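Bacteriohemerythrin (PDB 4XPX) binds oxygen reversibly at a site of two iron atoms and may store it or deliver it to oxygen-requiring enzymes. Local coordinates at residues M27-L31 and Q46-L50; H76-H80 and H116-D121. All coordinates share one frame; numbering follows the deposited sequence.

Contact 1: M27-L31 and Q46-L50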
loop_
_atom_site.group_PDB
_atom_site.type_symbol
_atom_site.label_atom_id
_atom_site.label_comp_id
_atom_site.label_asym_id
_atom_site.label_seq_id
_atom_site.Cartn_x
_atom_site.Cartn_y
_atom_site.Cartn_z
ATOM N N MET A 27 -7.926 -2.285 -4.620
ATOM C CA MET A 27 -7.276 -1.683 -5.785
ATOM C C MET A 27 -6.135 -2.565 -6.282
ATOM O O MET A 27 -5.908 -2.635 -7.533
ATOM C CB MET A 27 -6.790 -0.256 -5.413
ATOM C CG MET A 27 -7.938 0.671 -5.101
ATOM S SD MET A 27 -7.401 2.370 -4.773
ATOM C CE MET A 27 -7.214 2.989 -6.475
ATOM N N VAL A 28 -5.384 -3.224 -5.394
ATOM C CA VAL A 28 -4.387 -4.237 -5.800
ATOM C C VAL A 28 -5.090 -5.350 -6.549
ATOM O O VAL A 28 -4.575 -5.837 -7.588
ATOM C CB VAL A 28 -3.622 -4.767 -4.610
ATOM C CG1 VAL A 28 -2.767 -5.959 -4.986
ATOM C CG2 VAL A 28 -2.738 -3.689 -3.974
ATOM N N ASN A 29 -6.212 -5.815 -6.044
ATOM C CA ASN A 29 -6.897 -6.928 -6.702
ATOM C C ASN A 29 -7.302 -6.575 -8.098
ATOM O O ASN A 29 -7.188 -7.428 -9.019
ATOM C CB ASN A 29 -8.130 -7.325 -5.866
ATOM C CG ASN A 29 -7.730 -8.104 -4.627
ATOM O OD1 ASN A 29 -6.604 -8.563 -4.512
ATOM N ND2 ASN A 29 -8.648 -8.262 -3.675
ATOM N N LYS A 30 -7.793 -5.356 -8.317
ATOM C CA LYS A 30 -8.136 -4.916 -9.656
ATOM C C LYS A 30 -6.914 -4.885 -10.520
ATOM O O LYS A 30 -6.970 -5.375 -11.707
ATOM C CB LYS A 30 -8.824 -3.580 -9.648
ATOM C CG LYS A 30 -10.202 -3.567 -9.129
ATOM C CD LYS A 30 -10.763 -2.179 -9.083
ATOM C CE LYS A 30 -12.216 -2.049 -8.554
ATOM N NZ LYS A 30 -13.067 -3.123 -9.097
ATOM N N LEU A 31 -5.833 -4.333 -10.053
ATOM C CA LEU A 31 -4.620 -4.283 -10.854
ATOM C C LEU A 31 -4.125 -5.673 -11.164
ATOM O O LEU A 31 -3.670 -5.936 -12.332
ATOM C CB LEU A 31 -3.522 -3.510 -10.103
ATOM C CG LEU A 31 -2.208 -3.312 -10.899
ATOM C CD1 LEU A 31 -2.373 -2.633 -12.222
ATOM C CD2 LEU A 31 -1.204 -2.555 -10.022
ATOM N N GLN A 46 -4.884 1.872 -13.613
ATOM C CA GLN A 46 -5.100 1.247 -12.336
ATOM C C GLN A 46 -3.821 1.343 -11.484
ATOM O O GLN A 46 -3.916 1.583 -10.238
ATOM C CB GLN A 46 -5.568 -0.187 -12.487
ATOM C CG GLN A 46 -5.982 -0.826 -11.151
ATOM C CD GLN A 46 -7.172 -0.152 -10.526
ATOM O OE1 GLN A 46 -8.041 0.404 -11.253
ATOM N NE2 GLN A 46 -7.304 -0.227 -9.206
ATOM N N LEU A 47 -2.642 1.212 -12.111
ATOM C CA LEU A 47 -1.397 1.377 -11.403
ATOM C C LEU A 47 -1.333 2.785 -10.769
ATOM O O LEU A 47 -0.985 2.955 -9.576
ATOM C CB LEU A 47 -0.234 1.222 -12.397
ATOM C CG LEU A 47 1.160 1.478 -11.848
ATOM C CD1 LEU A 47 1.563 0.423 -10.874
ATOM C CD2 LEU A 47 2.170 1.666 -13.000
ATOM N N ASP A 48 -1.607 3.774 -11.593
ATOM C CA ASP A 48 -1.506 5.154 -11.092
ATOM C C ASP A 48 -2.521 5.418 -9.979
ATOM O O ASP A 48 -2.191 6.069 -8.993
ATOM C CB ASP A 48 -1.672 6.136 -12.215
ATOM C CG ASP A 48 -0.510 6.160 -13.210
ATOM O OD1 ASP A 48 0.557 5.629 -12.961
ATOM O OD2 ASP A 48 -0.724 6.761 -14.342
ATOM N N ALA A 49 -3.724 4.931 -10.122
ATOM C CA ALA A 49 -4.748 5.114 -9.081
ATOM C C ALA A 49 -4.319 4.474 -7.774
ATOM O O ALA A 49 -4.482 5.043 -6.693
ATOM C CB ALA A 49 -6.103 4.564 -9.562
ATOM N N LEU A 50 -3.811 3.246 -7.857
ATOM C CA LEU A 50 -3.359 2.519 -6.669
ATOM C C LEU A 50 -2.234 3.298 -5.978
ATOM O O LEU A 50 -2.262 3.484 -4.739
ATOM C CB LEU A 50 -2.846 1.142 -7.074
ATOM C CG LEU A 50 -2.106 0.387 -5.946
ATOM C CD1 LEU A 50 -2.981 0.042 -4.794
ATOM C CD2 LEU A 50 -1.481 -0.891 -6.567
#
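Q46 reaches across from helix 40-67 to give its amide NE2 to the main-chain carbonyl of M27 on helix 15-34, with 3.2 Å between Q46 NE2 and M27 O. The N-H points at the oxygen at 147°, and NE2 lies a little off the carbonyl plane. M27 O already takes the helical bond from L31 N, so two donors share it. Glutamine suits this place: its amide can seek out a carbonyl on the facing helix, while its methylenes serve as apolar surface. Q46 CG lies 3.7 Å from L31 N, the Q46 and L31 side chains run alongside each other, pointing opposite ways, and K30 CB borders the amide. A bend at chi2 (64°) turns the amide of Q46 back alongside the facing helix, towards M27.

M27 reaches the opposite way, from helix 15-34 to helix 40-67. Its flexible thioether bends at its last torsion and lays CE against that helix, 3.4 Å from A49 O and 3.6 Å from A49 CB; the short alanine side chain probably helps the methyl to come this near the backbone.

Further inward the contact is purely aliphatic. L50 CD1 meets V28 CG2 at 3.8 Å and also touches M27 CB, while L50 CD2 packs on L31 CD2 at 3.8 Å, the two leucines crossing at about a right angle. L31 CD2 also reaches L47 CD1, at 4.2 Å. Behind this layer, V28 rests on V109 and L113 and L31 on T106, all of helix 103-121, while L47 turns to L90 and F94 of helix 73-95. The segment axes run 9.5 Å apart at 164°, the nearly antiparallel pairing of consecutive helices in the hemerythrin four-helix bundle.

Contact 2: H76-H80 and H116-D121. With FE2 (Fe (II) ion), chain B; FE2 (Fe (II) ion), chain C.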
loop_
_atom_site.group_PDB
_atom_site.type_symbol
_atom_site.label_atom_id
_atom_site.label_comp_id
_atom_site.label_asym_id
_atom_site.label_seq_id
_atom_site.Cartn_x
_atom_site.Cartn_y
_atom_site.Cartn_z
ATOM N N HIS A 76 8.869 4.007 11.023
ATOM C CA HIS A 76 7.717 3.615 10.217
ATOM C C HIS A 76 7.659 4.424 8.960
ATOM O O HIS A 76 7.485 3.868 7.826
ATOM C CB HIS A 76 6.482 3.777 11.076
ATOM C CG HIS A 76 5.246 3.211 10.496
ATOM N ND1 HIS A 76 4.315 2.628 11.321
ATOM C CD2 HIS A 76 4.726 3.163 9.232
ATOM C CE1 HIS A 76 3.300 2.227 10.519
ATOM N NE2 HIS A 76 3.492 2.551 9.268
ATOM N N LYS A 77 7.831 5.741 9.042
ATOM C CA LYS A 77 7.876 6.576 7.841
ATOM C C LYS A 77 8.955 6.135 6.913
ATOM O O LYS A 77 8.782 6.193 5.672
ATOM C CB LYS A 77 8.036 8.028 8.221
ATOM C CG LYS A 77 8.067 8.955 7.019
ATOM C CD LYS A 77 8.029 10.395 7.394
ATOM C CE LYS A 77 7.891 11.334 6.203
ATOM N NZ LYS A 77 9.017 11.235 5.315
ATOM N N ALA A 78 10.117 5.743 7.434
ATOM C CA ALA A 78 11.203 5.261 6.544
ATOM C C ALA A 78 10.785 4.074 5.742
ATOM O O ALA A 78 11.157 3.944 4.558
ATOM C CB ALA A 78 12.452 5.025 7.354
ATOM N N GLU A 79 10.027 3.145 6.329
ATOM C CA GLU A 79 9.506 2.003 5.567
ATOM C C GLU A 79 8.601 2.456 4.446
ATOM O O GLU A 79 8.692 2.000 3.298
ATOM C CB GLU A 79 8.795 0.992 6.441
ATOM C CG GLU A 79 9.599 0.443 7.611
ATOM C CD GLU A 79 10.910 -0.229 7.316
ATOM O OE1 GLU A 79 11.145 -0.629 6.155
ATOM O OE2 GLU A 79 11.800 -0.343 8.281
ATOM N N HIS A 80 7.692 3.357 4.760
ATOM C CA HIS A 80 6.793 3.946 3.720
ATOM C C HIS A 80 7.604 4.562 2.618
ATOM O O HIS A 80 7.329 4.330 1.404
ATOM C CB HIS A 80 5.913 5.026 4.300
ATOM C CG HIS A 80 4.878 4.545 5.252
ATOM N ND1 HIS A 80 4.099 5.442 5.945
ATOM C CD2 HIS A 80 4.393 3.327 5.603
ATOM C CE1 HIS A 80 3.217 4.754 6.673
ATOM N NE2 HIS A 80 3.358 3.449 6.455
ATOM N N HIS A 116 4.003 -5.564 6.108
ATOM C CA HIS A 116 3.998 -4.280 6.788
ATOM C C HIS A 116 2.805 -4.117 7.726
ATOM O O HIS A 116 2.951 -3.567 8.819
ATOM C CB HIS A 116 3.871 -3.160 5.713
ATOM C CG HIS A 116 3.926 -1.768 6.268
ATOM N ND1 HIS A 116 5.103 -1.108 6.566
ATOM C CD2 HIS A 116 2.918 -0.925 6.577
ATOM C CE1 HIS A 116 4.789 0.107 7.012
ATOM N NE2 HIS A 116 3.484 0.283 7.036
ATOM N N ILE A 117 1.616 -4.529 7.306
ATOM C CA ILE A 117 0.457 -4.247 8.125
ATOM C C ILE A 117 0.549 -4.953 9.488
ATOM O O ILE A 117 0.405 -4.329 10.526
ATOM C CB ILE A 117 -0.853 -4.474 7.377
ATOM C CG1 ILE A 117 -0.983 -3.474 6.240
ATOM C CG2 ILE A 117 -2.033 -4.368 8.362
ATOM C CD1 ILE A 117 -2.055 -3.829 5.231
ATOM N N PRO A 118 0.861 -6.258 9.544
ATOM C CA PRO A 118 0.911 -6.932 10.867
ATOM C C PRO A 118 2.140 -6.531 11.647
ATOM O O PRO A 118 2.054 -6.519 12.896
ATOM C CB PRO A 118 0.982 -8.411 10.516
ATOM C CG PRO A 118 0.452 -8.517 9.127
ATOM C CD PRO A 118 0.883 -7.283 8.475
ATOM N N LYS A 119 3.287 -6.293 11.010
ATOM C CA LYS A 119 4.539 -6.127 11.743
ATOM C C LYS A 119 4.882 -4.683 12.033
ATOM O O LYS A 119 5.809 -4.417 12.867
ATOM C CB LYS A 119 5.729 -6.820 11.046
ATOM C CG LYS A 119 5.505 -8.261 10.859
ATOM C CD LYS A 119 6.482 -9.154 10.394
ATOM C CE LYS A 119 5.784 -10.541 10.317
ATOM N NZ LYS A 119 5.323 -10.920 8.927
ATOM N N VAL A 120 4.240 -3.759 11.302
ATOM C CA VAL A 120 4.577 -2.350 11.438
ATOM C C VAL A 120 3.320 -1.573 11.803
ATOM O O VAL A 120 3.284 -0.889 12.826
ATOM C CB VAL A 120 5.267 -1.784 10.142
ATOM C CG1 VAL A 120 5.752 -0.363 10.410
ATOM C CG2 VAL A 120 6.405 -2.684 9.718
ATOM N N ASP A 121 2.241 -1.662 11.017
ATOM C CA ASP A 121 1.045 -0.904 11.331
ATOM C C ASP A 121 0.388 -1.344 12.617
ATOM O O ASP A 121 -0.095 -0.501 13.393
ATOM C CB ASP A 121 0.007 -0.947 10.188
ATOM C CG ASP A 121 0.398 -0.155 8.968
ATOM O OD1 ASP A 121 1.334 0.673 9.045
ATOM O OD2 ASP A 121 -0.283 -0.388 7.931
HETATM FE FE FE2 B . 2.225 1.956 7.585
HETATM FE FE FE2 C . -0.880 0.969 6.432
HETATM O O HOH W 1 4.934 1.130 13.708
HETATM O O HOH W 2 0.936 1.437 5.784
HETATM O O HOH W 3 -0.324 -0.393 4.392
#
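D121 OD1 shares one iron (chain B) with the NE2 atoms of H76, H80 and H116, and the aspartate's other oxygen, OD2, binds the second iron (chain C). This is the carboxylate-bridged di-iron centre of the hemerythrin four-helix bundle, to which helices 73-95 and 103-121 give four ligand residues. Water 2 joins the two irons as well; E61 is a second carboxylate bridge, completing the six ligands of the chain B iron, and with H21 and H57 it binds the chain C iron.

The bond from D121 OD1 to the chain B iron is 2.1 Å, and each histidine NE2 is 2.2 Å from that iron. Histidine suits these positions because its ring nitrogen offers a lone pair to the metal while the other nitrogen can be held by a second-shell group. H76 NE2 and D121 OD1 are only 2.9 Å apart because both bind the metal, not because they bond to each other; the carboxylate and the H76 ring are nearly coplanar, 17° apart. The planes of the H76 and H116 rings are 80° apart, while their NE2 atoms converge on the same iron. H76 and H80, one turn apart, reach the iron by different first torsions: CG of H76 is anti to its backbone N (chi1 -170°), whereas in H80 it is anti to the carbonyl carbon.

The second shell fixes the rings. E62 accepts a hydrogen bond from H80 ND1, and F58 stacks on that ring; W112 stacks on H116. H116 O accepts from V120 N and also from D121 N five residues on, the bond that makes this a pi-type turn; P118, with no N-H to give, marks the kink. V120 sets CG1 over the face of H76, a CH-pi contact 3.5 Å from the ring centroid. Water 1 accepts from H76 ND1 at 2.9 Å and donates to V120 O at 2.8 Å.

Both contacts join nearly antiparallel helices of one bundle, but they share no helix: contact 1 pairs 15-34 with 40-67, contact 2 pairs 73-95 with 103-121. Their centres are about 20 Å apart, on opposite sides of the chain's centre. Contact 1 is partly buried, with leucines and a valine inward and M27, K30 and Q46 toward the outside; 422 Å² is buried, both sides summed. Contact 2 is buried, yet has only 219 Å² on the same measure, since one iron, with its ligands, stands between helices set farther apart and metal ligands replace most apolar contacts. Helices 15-34 and 40-67 also send ligands to the irons, so all four helices meet at that site.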